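Local coordinates for protein alcohol dehydrogenase (Aeropyrum pernix, PDB 1H2B) that probably oxidises alcohols with NAD+ as a zinc-dependent dehydrogenase and binds zinc and the dinucleotide, at residues 16-21 / 31-36; 43-48 / 85-90; 160-165 / 329-334; 183-188 / 254-259. One frame throughout, in Å; residues are numbered along the deposited sequence.

Contact 1. Residues 16-21 / 31-36; sequences LKAARL and EDVDYP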
loop_
_atom_site.group_PDB
_atom_site.type_symbol
_atom_site.label_atom_id
_atom_site.label_comp_id
_atom_site.label_asym_id
_atom_site.label_seq_id
_atom_site.Cartn_x
_atom_site.Cartn_y
_atom_site.Cartn_z
ATOM N N LEU B 16 14.274 -32.635 32.669
ATOM C CA LEU B 16 15.568 -32.785 31.949
ATOM C C LEU B 16 15.571 -33.910 30.897
ATOM O O LEU B 16 16.631 -34.296 30.416
ATOM C CB LEU B 16 16.737 -32.943 32.929
ATOM C CG LEU B 16 16.673 -32.358 34.360
ATOM C CD1 LEU B 16 17.854 -32.884 35.202
ATOM C CD2 LEU B 16 16.622 -30.817 34.408
ATOM N N LYS B 17 14.396 -34.437 30.550
ATOM C CA LYS B 17 14.255 -35.236 29.318
ATOM C C LYS B 17 14.185 -34.306 28.109
ATOM O O LYS B 17 13.553 -33.239 28.187
ATOM C CB LYS B 17 12.991 -36.094 29.355
ATOM C CG LYS B 17 13.131 -37.364 30.208
ATOM C CD LYS B 17 14.273 -38.276 29.711
ATOM C CE LYS B 17 14.396 -39.543 30.560
ATOM N NZ LYS B 17 15.786 -40.083 30.562
ATOM N N ALA B 18 14.811 -34.711 27.000
ATOM C CA ALA B 18 14.711 -33.950 25.741
ATOM C C ALA B 18 14.788 -34.864 24.505
ATOM O O ALA B 18 15.424 -35.899 24.548
ATOM C CB ALA B 18 15.819 -32.910 25.682
ATOM N N ALA B 19 14.188 -34.446 23.388
ATOM C CA ALA B 19 14.320 -35.180 22.116
ATOM C C ALA B 19 15.339 -34.468 21.245
ATOM O O ALA B 19 15.130 -33.302 20.835
ATOM C CB ALA B 19 12.962 -35.269 21.417
ATOM N N ARG B 20 16.475 -35.132 20.981
ATOM C CA ARG B 20 17.613 -34.455 20.359
ATOM C C ARG B 20 18.091 -35.090 19.092
ATOM O O ARG B 20 18.102 -36.314 18.969
ATOM C CB ARG B 20 18.778 -34.335 21.323
ATOM C CG ARG B 20 18.332 -33.936 22.718
ATOM C CD ARG B 20 19.489 -33.564 23.581
ATOM N NE ARG B 20 19.863 -32.159 23.429
ATOM C CZ ARG B 20 21.054 -31.670 23.727
ATOM N NH1 ARG B 20 22.038 -32.467 24.183
ATOM N NH2 ARG B 20 21.271 -30.388 23.576
ATOM N N LEU B 21 18.465 -34.230 18.157
ATOM C CA LEU B 21 19.047 -34.626 16.889
ATOM C C LEU B 21 20.550 -34.779 17.087
ATOM O O LEU B 21 21.234 -33.797 17.333
ATOM C CB LEU B 21 18.768 -33.555 15.819
ATOM C CG LEU B 21 19.066 -33.874 14.353
ATOM C CD1 LEU B 21 18.386 -32.823 13.507
ATOM C CD2 LEU B 21 20.555 -33.895 14.027
ATOM N N GLU B 31 16.571 -38.384 25.668
ATOM C CA GLU B 31 17.647 -38.542 26.650
ATOM C C GLU B 31 17.640 -37.417 27.659
ATOM O O GLU B 31 16.940 -36.430 27.479
ATOM C CB GLU B 31 18.992 -38.565 25.953
ATOM C CG GLU B 31 19.336 -37.328 25.152
ATOM C CD GLU B 31 20.342 -37.602 24.072
ATOM O OE1 GLU B 31 20.716 -38.777 23.889
ATOM O OE2 GLU B 31 20.763 -36.644 23.396
ATOM N N ASP B 32 18.417 -37.566 28.725
ATOM C CA ASP B 32 18.589 -36.450 29.658
ATOM C C ASP B 32 19.559 -35.385 29.153
ATOM O O ASP B 32 20.534 -35.669 28.463
ATOM C CB ASP B 32 19.028 -36.952 31.035
ATOM C CG ASP B 32 18.108 -38.019 31.584
ATOM O OD1 ASP B 32 16.943 -37.690 31.915
ATOM O OD2 ASP B 32 18.468 -39.213 31.720
ATOM N N VAL B 33 19.279 -34.132 29.511
ATOM C CA VAL B 33 20.147 -33.013 29.177
ATOM C C VAL B 33 20.135 -32.134 30.428
ATOM O O VAL B 33 19.277 -32.299 31.273
ATOM C CB VAL B 33 19.629 -32.270 27.940
ATOM C CG1 VAL B 33 19.528 -33.211 26.780
ATOM C CG2 VAL B 33 18.292 -31.798 28.188
ATOM N N ASP B 34 21.111 -31.238 30.584
ATOM C CA ASP B 34 21.071 -30.369 31.756
ATOM C C ASP B 34 19.994 -29.280 31.579
ATOM O O ASP B 34 19.619 -28.913 30.450
ATOM C CB ASP B 34 22.447 -29.709 31.968
ATOM C CG ASP B 34 23.515 -30.696 32.396
ATOM O OD1 ASP B 34 23.187 -31.854 32.665
ATOM O OD2 ASP B 34 24.710 -30.381 32.425
ATOM N N TYR B 35 19.517 -28.776 32.710
ATOM C CA TYR B 35 18.564 -27.669 32.749
ATOM C C TYR B 35 19.159 -26.473 32.010
ATOM O O TYR B 35 20.379 -26.243 32.032
ATOM C CB TYR B 35 18.296 -27.343 34.222
ATOM C CG TYR B 35 17.354 -26.210 34.495
ATOM C CD1 TYR B 35 15.992 -26.427 34.441
ATOM C CD2 TYR B 35 17.833 -24.959 34.853
ATOM C CE1 TYR B 35 15.101 -25.406 34.728
ATOM C CE2 TYR B 35 16.956 -23.924 35.145
ATOM C CZ TYR B 35 15.584 -24.181 35.087
ATOM O OH TYR B 35 14.645 -23.192 35.357
ATOM N N PRO B 36 18.336 -25.712 31.275
ATOM C CA PRO B 36 18.885 -24.593 30.489
ATOM C C PRO B 36 19.569 -23.497 31.306
ATOM O O PRO B 36 19.198 -23.281 32.463
ATOM C CB PRO B 36 17.625 -23.993 29.757
ATOM C CG PRO B 36 16.576 -25.064 29.863
ATOM C CD PRO B 36 16.868 -25.849 31.150
HETATM O O HOH W 1 22.657 -35.106 24.548
#

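Contact 2. Residues 43-48 / 85-90; sequences DVIVRI and IEEVAE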
loop_
_atom_site.group_PDB
_atom_site.type_symbol
_atom_site.label_atom_id
_atom_site.label_comp_id
_atom_site.label_asym_id
_atom_site.label_seq_id
_atom_site.Cartn_x
_atom_site.Cartn_y
_atom_site.Cartn_z
ATOM N N ASP B 43 16.897 -14.751 28.823
ATOM C CA ASP B 43 16.546 -14.252 30.142
ATOM C C ASP B 43 15.186 -14.809 30.623
ATOM O O ASP B 43 14.633 -14.356 31.628
ATOM C CB ASP B 43 16.566 -12.727 30.149
ATOM C CG ASP B 43 15.662 -12.119 29.096
ATOM O OD1 ASP B 43 14.871 -12.873 28.468
ATOM O OD2 ASP B 43 15.706 -10.905 28.822
ATOM N N VAL B 44 14.678 -15.841 29.942
ATOM C CA VAL B 44 13.464 -16.525 30.383
ATOM C C VAL B 44 13.618 -18.020 30.211
ATOM O O VAL B 44 14.108 -18.461 29.195
ATOM C CB VAL B 44 12.194 -16.109 29.555
ATOM C CG1 VAL B 44 10.987 -16.964 29.920
ATOM C CG2 VAL B 44 11.892 -14.630 29.762
ATOM N N ILE B 45 13.249 -18.781 31.235
ATOM C CA ILE B 45 13.085 -20.233 31.054
ATOM C C ILE B 45 11.612 -20.606 31.224
ATOM O O ILE B 45 10.939 -20.189 32.172
ATOM C CB ILE B 45 13.991 -21.045 32.023
ATOM C CG1 ILE B 45 15.451 -20.798 31.663
ATOM C CG2 ILE B 45 13.644 -22.565 31.927
ATOM C CD1 ILE B 45 16.433 -21.259 32.747
ATOM N N VAL B 46 11.111 -21.416 30.283
ATOM C CA VAL B 46 9.733 -21.865 30.276
ATOM C C VAL B 46 9.674 -23.347 30.552
ATOM O O VAL B 46 10.499 -24.103 30.037
ATOM C CB VAL B 46 9.100 -21.571 28.872
ATOM C CG1 VAL B 46 7.738 -22.182 28.734
ATOM C CG2 VAL B 46 9.059 -20.061 28.643
ATOM N N ARG B 47 8.727 -23.731 31.393
ATOM C CA ARG B 47 8.268 -25.120 31.531
ATOM C C ARG B 47 7.287 -25.401 30.399
ATOM O O ARG B 47 6.174 -24.823 30.343
ATOM C CB ARG B 47 7.651 -25.336 32.922
ATOM C CG ARG B 47 7.052 -26.710 33.109
ATOM C CD ARG B 47 6.505 -26.952 34.533
ATOM N NE ARG B 47 5.505 -25.980 34.997
ATOM C CZ ARG B 47 4.183 -26.147 34.920
ATOM N NH1 ARG B 47 3.681 -27.235 34.328
ATOM N NH2 ARG B 47 3.360 -25.211 35.418
ATOM N N ILE B 48 7.715 -26.244 29.453
ATOM C CA ILE B 48 6.889 -26.539 28.287
ATOM C C ILE B 48 5.615 -27.259 28.673
ATOM O O ILE B 48 5.639 -28.240 29.443
ATOM C CB ILE B 48 7.715 -27.382 27.327
ATOM C CG1 ILE B 48 8.938 -26.588 26.849
ATOM C CG2 ILE B 48 6.830 -27.930 26.123
ATOM C CD1 ILE B 48 8.599 -25.410 25.798
ATOM N N ILE B 85 5.898 -19.802 32.534
ATOM C CA ILE B 85 7.187 -19.261 32.958
ATOM C C ILE B 85 7.692 -20.145 34.099
ATOM O O ILE B 85 6.910 -20.493 35.004
ATOM C CB ILE B 85 7.050 -17.793 33.429
ATOM C CG1 ILE B 85 6.626 -16.856 32.264
ATOM C CG2 ILE B 85 8.349 -17.297 34.079
ATOM C CD1 ILE B 85 7.653 -16.635 31.170
ATOM N N GLU B 86 8.996 -20.444 34.058
ATOM C CA GLU B 86 9.633 -21.128 35.194
ATOM C C GLU B 86 10.416 -20.093 36.002
ATOM O O GLU B 86 10.207 -19.974 37.237
ATOM C CB GLU B 86 10.494 -22.297 34.732
ATOM C CG GLU B 86 11.256 -22.871 35.941
ATOM C CD GLU B 86 10.348 -23.554 36.946
ATOM O OE1 GLU B 86 9.245 -24.068 36.598
ATOM O OE2 GLU B 86 10.759 -23.574 38.133
ATOM N N GLU B 87 11.330 -19.376 35.350
ATOM C CA GLU B 87 12.052 -18.275 35.991
ATOM C C GLU B 87 12.507 -17.265 34.985
ATOM O O GLU B 87 12.496 -17.525 33.773
ATOM C CB GLU B 87 13.266 -18.826 36.754
ATOM C CG GLU B 87 14.314 -19.473 35.851
ATOM C CD GLU B 87 15.508 -19.941 36.654
ATOM O OE1 GLU B 87 15.867 -21.108 36.527
ATOM O OE2 GLU B 87 16.087 -19.116 37.389
ATOM N N VAL B 88 12.909 -16.098 35.483
ATOM C CA VAL B 88 13.384 -15.020 34.629
ATOM C C VAL B 88 14.599 -14.348 35.234
ATOM O O VAL B 88 14.806 -14.369 36.494
ATOM C CB VAL B 88 12.285 -13.944 34.344
ATOM C CG1 VAL B 88 10.997 -14.573 33.729
ATOM C CG2 VAL B 88 11.934 -13.158 35.617
ATOM N N ALA B 89 15.383 -13.715 34.370
ATOM C CA ALA B 89 16.620 -13.051 34.752
ATOM C C ALA B 89 16.327 -11.639 35.122
ATOM O O ALA B 89 15.188 -11.203 35.016
ATOM C CB ALA B 89 17.619 -13.067 33.606
ATOM N N GLU B 90 17.369 -10.893 35.524
ATOM C CA GLU B 90 17.182 -9.491 35.904
ATOM C C GLU B 90 16.561 -8.644 34.807
ATOM O O GLU B 90 16.749 -8.913 33.599
ATOM C CB GLU B 90 18.505 -8.838 36.334
ATOM C CG GLU B 90 19.464 -8.561 35.196
ATOM C CD GLU B 90 20.807 -8.064 35.698
ATOM O OE1 GLU B 90 20.839 -7.101 36.468
ATOM O OE2 GLU B 90 21.825 -8.643 35.302
HETATM O O HOH W 2 6.680 -23.290 35.799
#

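Contact 3. Residues 160-165 / 329-334; sequences LVEMAP and VEVDIH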
loop_
_atom_site.group_PDB
_atom_site.type_symbol
_atom_site.label_atom_id
_atom_site.label_comp_id
_atom_site.label_asym_id
_atom_site.label_seq_id
_atom_site.Cartn_x
_atom_site.Cartn_y
_atom_site.Cartn_z
ATOM N N LEU B 160 -4.497 -24.131 26.612
ATOM C CA LEU B 160 -3.108 -23.667 26.343
ATOM C C LEU B 160 -2.436 -24.565 25.306
ATOM O O LEU B 160 -1.809 -24.102 24.335
ATOM C CB LEU B 160 -2.271 -23.613 27.649
ATOM C CG LEU B 160 -0.797 -23.225 27.502
ATOM C CD1 LEU B 160 -0.709 -21.787 27.025
ATOM C CD2 LEU B 160 -0.119 -23.323 28.837
ATOM N N VAL B 161 -2.552 -25.874 25.521
ATOM C CA VAL B 161 -1.905 -26.842 24.640
ATOM C C VAL B 161 -2.466 -26.761 23.216
ATOM O O VAL B 161 -1.713 -26.847 22.226
ATOM C CB VAL B 161 -2.127 -28.271 25.218
ATOM C CG1 VAL B 161 -1.738 -29.365 24.199
ATOM C CG2 VAL B 161 -1.321 -28.424 26.512
ATOM N N GLU B 162 -3.784 -26.560 23.099
ATOM C CA GLU B 162 -4.442 -26.399 21.819
ATOM C C GLU B 162 -3.978 -25.155 21.056
ATOM O O GLU B 162 -4.108 -25.098 19.854
ATOM C CB GLU B 162 -5.967 -26.380 22.029
ATOM C CG GLU B 162 -6.552 -27.785 22.149
ATOM C CD GLU B 162 -8.076 -27.796 22.139
ATOM O OE1 GLU B 162 -8.704 -26.828 21.609
ATOM O OE2 GLU B 162 -8.642 -28.787 22.662
ATOM N N MET B 163 -3.418 -24.187 21.766
ATOM C CA MET B 163 -2.880 -22.994 21.140
ATOM C C MET B 163 -1.448 -23.178 20.652
ATOM O O MET B 163 -0.925 -22.271 20.000
ATOM C CB MET B 163 -2.922 -21.835 22.135
ATOM C CG MET B 163 -4.397 -21.390 22.420
ATOM S SD MET B 163 -4.448 -19.912 23.508
ATOM C CE MET B 163 -4.089 -18.566 22.335
ATOM N N ALA B 164 -0.793 -24.281 20.998
ATOM C CA ALA B 164 0.620 -24.413 20.682
ATOM C C ALA B 164 0.920 -24.143 19.198
ATOM O O ALA B 164 1.865 -23.406 18.880
ATOM C CB ALA B 164 1.197 -25.807 21.064
ATOM N N PRO B 165 0.143 -24.746 18.285
ATOM C CA PRO B 165 0.481 -24.552 16.866
ATOM C C PRO B 165 0.381 -23.130 16.391
ATOM O O PRO B 165 0.970 -22.880 15.324
ATOM C CB PRO B 165 -0.522 -25.465 16.144
ATOM C CG PRO B 165 -0.706 -26.566 17.170
ATOM C CD PRO B 165 -0.950 -25.740 18.430
ATOM N N VAL B 329 -7.236 -24.644 16.197
ATOM C CA VAL B 329 -6.357 -25.623 15.582
ATOM C C VAL B 329 -6.896 -27.007 15.873
ATOM O O VAL B 329 -7.337 -27.286 16.982
ATOM C CB VAL B 329 -4.887 -25.492 16.090
ATOM C CG1 VAL B 329 -3.945 -26.324 15.251
ATOM C CG2 VAL B 329 -4.425 -24.016 16.011
ATOM N N GLU B 330 -6.897 -27.839 14.845
ATOM C CA GLU B 330 -7.161 -29.260 14.953
ATOM C C GLU B 330 -5.897 -29.956 15.471
ATOM O O GLU B 330 -4.870 -30.012 14.780
ATOM C CB GLU B 330 -7.615 -29.783 13.575
ATOM C CG GLU B 330 -7.875 -31.281 13.538
ATOM C CD GLU B 330 -9.111 -31.692 14.319
ATOM O OE1 GLU B 330 -10.126 -30.940 14.294
ATOM O OE2 GLU B 330 -9.049 -32.764 14.968
ATOM N N VAL B 331 -5.969 -30.450 16.712
ATOM C CA VAL B 331 -4.778 -30.997 17.349
ATOM C C VAL B 331 -4.878 -32.487 17.639
ATOM O O VAL B 331 -5.925 -32.997 18.016
ATOM C CB VAL B 331 -4.338 -30.182 18.622
ATOM C CG1 VAL B 331 -4.042 -28.721 18.247
ATOM C CG2 VAL B 331 -5.398 -30.225 19.694
ATOM N N ASP B 332 -3.749 -33.145 17.458
ATOM C CA ASP B 332 -3.529 -34.546 17.746
ATOM C C ASP B 332 -2.469 -34.621 18.881
ATOM O O ASP B 332 -1.269 -34.473 18.652
ATOM C CB ASP B 332 -3.072 -35.182 16.434
ATOM C CG ASP B 332 -2.781 -36.650 16.553
ATOM O OD1 ASP B 332 -3.442 -37.318 17.366
ATOM O OD2 ASP B 332 -1.866 -37.198 15.899
ATOM N N ILE B 333 -2.930 -34.876 20.113
ATOM C CA ILE B 333 -2.060 -34.782 21.288
ATOM C C ILE B 333 -1.393 -36.102 21.590
ATOM O O ILE B 333 -2.074 -37.148 21.650
ATOM C CB ILE B 333 -2.856 -34.326 22.520
ATOM C CG1 ILE B 333 -3.469 -32.945 22.271
ATOM C CG2 ILE B 333 -1.953 -34.280 23.755
ATOM C CD1 ILE B 333 -4.496 -32.527 23.264
ATOM N N HIS B 334 -0.084 -36.046 21.762
ATOM C CA HIS B 334 0.741 -37.198 22.094
ATOM C C HIS B 334 1.761 -36.852 23.160
ATOM O O HIS B 334 1.994 -35.679 23.468
ATOM C CB HIS B 334 1.422 -37.720 20.844
ATOM C CG HIS B 334 0.446 -38.229 19.836
ATOM N ND1 HIS B 334 -0.115 -39.489 19.925
ATOM C CD2 HIS B 334 -0.133 -37.627 18.774
ATOM C CE1 HIS B 334 -0.975 -39.652 18.933
ATOM N NE2 HIS B 334 -1.002 -38.538 18.222
HETATM O O HOH W 3 -6.281 -23.664 18.757
#

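Contact 4. Residues 183-188 / 254-259; sequences TLYPGA and GVNVAM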
loop_
_atom_site.group_PDB
_atom_site.type_symbol
_atom_site.label_atom_id
_atom_site.label_comp_id
_atom_site.label_asym_id
_atom_site.label_seq_id
_atom_site.Cartn_x
_atom_site.Cartn_y
_atom_site.Cartn_z
ATOM N N THR B 183 -4.706 -8.403 -2.304
ATOM C CA THR B 183 -5.266 -8.375 -3.645
ATOM C C THR B 183 -6.530 -9.244 -3.814
ATOM O O THR B 183 -6.901 -9.613 -4.933
ATOM C CB THR B 183 -4.254 -8.801 -4.697
ATOM O OG1 THR B 183 -3.742 -10.123 -4.410
ATOM C CG2 THR B 183 -3.022 -7.871 -4.707
ATOM N N LEU B 184 -7.127 -9.640 -2.711
ATOM C CA LEU B 184 -8.334 -10.467 -2.793
ATOM C C LEU B 184 -9.503 -9.487 -2.634
ATOM O O LEU B 184 -9.312 -8.370 -2.162
ATOM C CB LEU B 184 -8.322 -11.586 -1.715
ATOM C CG LEU B 184 -7.341 -12.694 -2.141
ATOM C CD1 LEU B 184 -7.197 -13.699 -0.970
ATOM C CD2 LEU B 184 -7.733 -13.450 -3.446
ATOM N N TYR B 185 -10.642 -9.875 -3.169
ATOM C CA TYR B 185 -11.826 -8.996 -3.181
ATOM C C TYR B 185 -12.997 -9.940 -3.372
ATOM O O TYR B 185 -12.776 -11.103 -3.727
ATOM C CB TYR B 185 -11.699 -8.024 -4.337
ATOM C CG TYR B 185 -11.448 -8.680 -5.677
ATOM C CD1 TYR B 185 -12.481 -9.199 -6.434
ATOM C CD2 TYR B 185 -10.145 -8.750 -6.204
ATOM C CE1 TYR B 185 -12.245 -9.805 -7.672
ATOM C CE2 TYR B 185 -9.904 -9.334 -7.420
ATOM C CZ TYR B 185 -10.960 -9.857 -8.158
ATOM O OH TYR B 185 -10.733 -10.454 -9.375
ATOM N N PRO B 186 -14.258 -9.511 -3.165
ATOM C CA PRO B 186 -15.391 -10.414 -3.401
ATOM C C PRO B 186 -15.487 -10.927 -4.832
ATOM O O PRO B 186 -15.484 -10.124 -5.780
ATOM C CB PRO B 186 -16.638 -9.546 -3.050
ATOM C CG PRO B 186 -16.064 -8.439 -2.126
ATOM C CD PRO B 186 -14.683 -8.172 -2.701
ATOM N N GLY B 187 -15.535 -12.246 -4.999
ATOM C CA GLY B 187 -15.519 -12.820 -6.336
ATOM C C GLY B 187 -14.128 -13.329 -6.759
ATOM O O GLY B 187 -14.026 -14.113 -7.730
ATOM N N ALA B 188 -13.092 -12.919 -6.025
ATOM C CA ALA B 188 -11.732 -13.434 -6.291
ATOM C C ALA B 188 -11.702 -14.854 -5.770
ATOM O O ALA B 188 -12.402 -15.194 -4.795
ATOM C CB ALA B 188 -10.713 -12.620 -5.529
ATOM N N GLY B 254 -8.416 -19.004 -13.795
ATOM C CA GLY B 254 -7.445 -19.286 -12.734
ATOM C C GLY B 254 -7.732 -18.492 -11.468
ATOM O O GLY B 254 -8.719 -17.750 -11.354
ATOM N N VAL B 255 -6.836 -18.615 -10.488
ATOM C CA VAL B 255 -7.018 -17.969 -9.195
ATOM C C VAL B 255 -6.244 -16.679 -9.068
ATOM O O VAL B 255 -5.170 -16.492 -9.641
ATOM C CB VAL B 255 -6.677 -18.916 -8.024
ATOM C CG1 VAL B 255 -7.540 -20.201 -8.093
ATOM C CG2 VAL B 255 -5.194 -19.303 -8.033
ATOM N N ASN B 256 -6.804 -15.783 -8.279
ATOM C CA ASN B 256 -6.138 -14.522 -7.977
ATOM C C ASN B 256 -4.921 -14.725 -7.076
ATOM O O ASN B 256 -3.903 -14.000 -7.183
ATOM C CB ASN B 256 -7.138 -13.590 -7.307
ATOM C CG ASN B 256 -8.338 -13.329 -8.189
ATOM O OD1 ASN B 256 -9.230 -14.146 -8.351
ATOM N ND2 ASN B 256 -8.319 -12.156 -8.824
ATOM N N VAL B 257 -5.023 -15.671 -6.144
ATOM C CA VAL B 257 -3.898 -15.998 -5.245
ATOM C C VAL B 257 -3.884 -17.520 -5.077
ATOM O O VAL B 257 -4.937 -18.132 -4.928
ATOM C CB VAL B 257 -4.065 -15.399 -3.860
ATOM C CG1 VAL B 257 -2.930 -15.879 -2.936
ATOM C CG2 VAL B 257 -4.013 -13.846 -3.906
ATOM N N ALA B 258 -2.689 -18.113 -5.205
ATOM C CA ALA B 258 -2.505 -19.512 -4.781
ATOM C C ALA B 258 -1.513 -19.511 -3.646
ATOM O O ALA B 258 -0.613 -18.675 -3.625
ATOM C CB ALA B 258 -1.971 -20.356 -5.927
ATOM N N MET B 259 -1.679 -20.438 -2.697
ATOM C CA MET B 259 -0.833 -20.476 -1.499
ATOM C C MET B 259 -0.329 -21.891 -1.367
ATOM O O MET B 259 -1.122 -22.796 -1.202
ATOM C CB MET B 259 -1.663 -20.078 -0.258
ATOM C CG MET B 259 -2.331 -18.674 -0.431
ATOM S SD MET B 259 -3.112 -18.193 1.074
ATOM C CE MET B 259 -1.712 -17.676 2.051
HETATM O O HOH W 4 -3.803 -11.295 -6.968
HETATM O O HOH W 5 -6.333 -10.254 -7.845
#

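Contact 1. Residues 16-21 / 31-36
L16, V33 and E31 bury the most surface here, where strand 17-21 and strand 29-32 form a beta hairpin. L16 takes part through backbone and side chain: its carbonyl O takes the V33 N-H at 2.8 Å, in the carbonyl plane, and receives the D32 CA-H, while CD2 reaches the edge of the Y35 ring and meets Y35 CB at 3.9 Å. A18 and E31 form an antiparallel hydrogen-bonded pair, joined by A18 N to E31 O and E31 N to A18 O. V33 divides its methyls: CG2 rests on A18 CB (3.7 Å), while CG1 presses on R20 CD (3.2 Å) and lies over one face of the guanidinium. The extended E31 side chain crosses that of R20 at about a right angle. Water 1 links E31 OE2 to R20 NH1, 2.7 Å from each; H22 also bonds E31 OE2, and R20 has further partners in T76 and D134. In the adjacent non-hydrogen-bonded pair, K17 NZ forms a salt bridge with D32, its bonds to both carboxylate oxygens weak at 3.0 Å. The hairpin thus combines backbone bonds with a surface salt bridge and, across water 1, opposite charges on R20 and E31 that probably attract without touching.

Contact 2. Residues 43-48 / 85-90
V44 and V88 stand side by side and point the same way on one face of the antiparallel strand pair, V44 CG2 meeting V88 CG1 at 4.1 Å. The other methyl of V44, CG1, lies anti to the backbone N (chi1 173°) and touches I85 CD1 at 3.6 Å, the two side chains crossing at about a right angle. On the opposite face I45 and E87 also run alongside each other: I45 CD1 lies 3.8 Å from E87 OE1, an oxygen hydrogen-bonded to Y35 OH. At the end of the pairing D43 CB packs against A89 CB (3.6 Å). E86 and E87 both face I45 in a classic beta bulge, where I45 O accepts a bond from E86 N at 2.7 Å and a weak one from E87 N at 3.3 Å. The bulge turns E86 CB toward strand 44-48. R47 and E86 do not touch through their charges; water 2, in the guanidinium plane, accepts from R47 NE (3.0 Å) and donates to E86 OE1 and I85 O. K97 forms a salt bridge with E86 OE2. One face of this GroES-like domain sheet is therefore joined by hydrocarbon, while the glutamates find polar partners in water and neighbouring side chains, probably tempering their charge.

Contact 3. Residues 160-165 / 329-334
The C-terminal part of the helix that includes 160-162, with the residues that continue in helical conformation, lies beside strand 331-335 and the residues leading into it, with E162 CA 6.4 Å from V331 CA and no direct hydrogen bond between the segments. P165 and V329 cross obliquely, P165 CB resting on V329 CG1 at 3.6 Å. That methyl lies anti to the backbone N (chi1 -169°) and also approaches P165 CG. V331 is placed between two partners: CG1 turns to P165 CG at 4.1 Å, and CG2 meets the aliphatic CG of E162 at 3.6 Å, with the V331 side chain at about a right angle to each. Farther along the strand, V161 CG1 makes a looser contact with I333 CD1 (4.3 Å). Near V329, water 3 bridges the backbones, donating to E162 O and accepting from V329 N, 2.8 Å and 2.9 Å from them. The alternate residues D332 and H334 take no part in this interface; they belong to a zinc site that holds no metal in this chain. P165 also packs on R354, an NAD-binding residue, and on V356 of the neighbouring strand 354-358. Hydrocarbon from three valines, an isoleucine, a proline and the glutamate stem makes the join, and a single water supplies the polar link between the two backbones.

Contact 4. Residues 183-188 / 254-259
A type II beta turn from Y185 to A188, closed by A188 N bonding to Y185 O, faces the corner at N256, ahead of V257; A188 CA and N256 CA are 5.9 Å apart. N256 CB is directed toward 183-188, and the amide beyond it spans several partners. Its ND2 gives Y185 OH a weak, bent bond of 3.0 Å, with the amide and ring planes nearly perpendicular at 85°. A chi1 of 53° places Y185 CG between the backbone N and the carbonyl carbon; the ring it carries is covered on one face by A188 CB, 3.7 Å above its centre. OD1 of N256 lies 3.3 Å from A188 CA and is bonded by the backbone N of Y189. Two waters extend this grip: water 5 accepts from N256 ND2 (2.9 Å) and donates to T183 O, while water 4 donates to N256 O at 2.7 Å and bonds T183 OG1, a hydroxyl shared with R280. Beside the polar contacts, L184 CD2 touches V257 CG2 at 3.8 Å and N256 CB at 3.9 Å. T183 OG1 flanks the same V257 methyl. Y185 packs on E317 of a second subunit, and P186 on Y174 of that subunit. This is the entry to two adjacent parallel strands, 189-193 and 255-260, of the Rossmann-type nucleotide-binding sheet: the turn that follows helix 166-181 leads into one strand, and N256 pins it to the other.

Contacts 1 and 2, with centres 17 Å apart, meet directly: Y35 OH of contact 1 lies 2.7 Å from E87 OE1 of contact 2, probably a hydrogen bond, and Y35 CE2 packs on I45 CD1 at 3.6 Å. Contacts 2 and 3 reach the same mixed sheet, though their nearest atoms are about 7 Å apart. Contact 3 lies close to the ligand-binding region, probably the active site, the P165 side chain being about 9 Å from both the bound dinucleotide and a zinc ion. Contact 4 belongs to the nucleotide-binding sheet, on the opposite side of the chain's centre from contacts 1 and 2, and is nested within the long loop that contact 3 closes; the centres of contacts 3 and 4 are 30 Å apart.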